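Local structure of MexT protein (Pseudomonas aeruginosa, 6L33) at residues B[50-54]-B[55-59]. The protein is a LysR-type transcriptional activator of the MexEF-OprN efflux pump, probably acting by binding DNA, of which this chain is the regulatory domain. Sequence-based numbering, arbitrary orientation.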
# COMPACT_ATOMS: atom_id res chain seq x y z
N PRO B 50 6.55 -12.35 -10.24
CA PRO B 50 6.97 -12.78 -11.59
C PRO B 50 6.57 -11.80 -12.68
O PRO B 50 7.32 -11.63 -13.65
CB PRO B 50 6.28 -14.14 -11.76
CG PRO B 50 5.22 -14.18 -10.74
CD PRO B 50 5.68 -13.35 -9.60
N ASN B 51 5.41 -11.14 -12.54
CA ASN B 51 5.00 -10.14 -13.52
C ASN B 51 5.96 -8.96 -13.55
O ASN B 51 6.32 -8.47 -14.62
CB ASN B 51 3.58 -9.65 -13.22
CG ASN B 51 2.59 -10.79 -13.09
OD1 ASN B 51 2.68 -11.62 -12.19
ND2 ASN B 51 1.60 -10.81 -13.99
N LEU B 52 6.35 -8.47 -12.37
CA LEU B 52 7.23 -7.30 -12.30
C LEU B 52 8.59 -7.59 -12.93
O LEU B 52 9.17 -6.72 -13.59
CB LEU B 52 7.39 -6.85 -10.85
CG LEU B 52 6.15 -6.28 -10.15
CD1 LEU B 52 6.41 -6.09 -8.67
CD2 LEU B 52 5.72 -4.97 -10.79
N LEU B 53 9.11 -8.80 -12.72
CA LEU B 53 10.41 -9.14 -13.29
C LEU B 53 10.30 -9.40 -14.79
O LEU B 53 11.07 -8.84 -15.58
CB LEU B 53 10.99 -10.37 -12.58
CG LEU B 53 11.48 -10.18 -11.14
CD1 LEU B 53 11.71 -11.52 -10.47
CD2 LEU B 53 12.74 -9.33 -11.10
N ALA B 54 9.35 -10.23 -15.20
CA ALA B 54 9.27 -10.63 -16.61
C ALA B 54 8.91 -9.46 -17.52
O ALA B 54 9.28 -9.47 -18.70
CB ALA B 54 8.25 -11.76 -16.77
N SER B 55 8.21 -8.46 -17.00
CA SER B 55 7.79 -7.32 -17.81
C SER B 55 8.80 -6.18 -17.82
O SER B 55 8.67 -5.27 -18.63
CB SER B 55 6.44 -6.79 -17.31
OG SER B 55 6.54 -6.33 -15.98
N GLY B 56 9.80 -6.21 -16.94
CA GLY B 56 10.78 -5.15 -16.88
C GLY B 56 10.45 -4.00 -15.95
O GLY B 56 11.17 -3.00 -15.96
N GLU B 57 9.39 -4.12 -15.14
CA GLU B 57 9.00 -3.02 -14.26
C GLU B 57 10.00 -2.82 -13.13
O GLU B 57 10.13 -1.71 -12.61
CB GLU B 57 7.61 -3.28 -13.70
CG GLU B 57 6.49 -3.07 -14.70
CD GLU B 57 5.14 -3.53 -14.18
OE1 GLU B 57 4.90 -4.76 -14.16
OE2 GLU B 57 4.33 -2.67 -13.78
N ILE B 58 10.69 -3.89 -12.71
CA ILE B 58 11.73 -3.80 -11.70
C ILE B 58 12.92 -4.63 -12.18
O ILE B 58 12.78 -5.54 -12.99
CB ILE B 58 11.27 -4.29 -10.31
CG1 ILE B 58 11.00 -5.80 -10.33
CG2 ILE B 58 10.05 -3.51 -9.83
CD1 ILE B 58 10.62 -6.38 -8.97
N SER B 59 14.10 -4.28 -11.69
CA SER B 59 15.28 -5.10 -11.91
C SER B 59 15.53 -6.07 -10.77
O SER B 59 16.15 -7.12 -10.98
CB SER B 59 16.52 -4.22 -12.12
OG SER B 59 16.87 -3.56 -10.92
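Leu52 and Glu57 meet where the helix 49-55 ends and the chain turns back. The Glu57 side chain can be followed outward from CB, which lies against CD2 of Leu52 at 3.9 Å. CG stands beside its own backbone N (chi1 -74°), and the chain runs on extended, crossing the Leu52 side chain at about a right angle. Glu57 CD then passes CD2 of Leu52 at 3.7 Å. At the tip, Glu57 OE1 touches that methyl and lies 2.9 Å from Ser55 OG. OE2 has a long, weak ion pair with Arg42.

Ser55 OG also lies 2.5 Å from Asn51 O. One hydroxyl proton thus has two acceptors within reach, and which one it serves is not settled. The torsion of Ser55 (chi1 62°) swings OG back over the last turn, close to that carbonyl. Asn51 O also takes the Ser55 N-H.

The helix closes with a Schellman motif. Gly56 has positive phi (90°). Two bonds run back into the last turn: Gly56 N to Leu53 O at 3.2 Å, and Glu57 N to Leu52 O, which is 3.0 Å but strongly bent and weak. The N-H groups of Gly56 and Ile58 also reach Leu52 O weakly.

On the inner side the contact is apolar. Ile58 places CD1 and CG1 against CB of Leu52, both at 3.8 Å. CG1 also approaches CD2 of Leu53, the two side chains crossing obliquely. These three residues are buried, while Ser55 and Gly56 are exposed.

In one lobe of the LysR substrate-binding domain, of periplasmic-binding-protein type, the turn joins helix 49-55 to strand 60-62, mid-sheet. Leu52 also packs on Ala44, just after strand 38-43. Ser59 pairs through its backbone with Arg11 of strand 9-14, and its OG bonds Glu195 of helix 193-203.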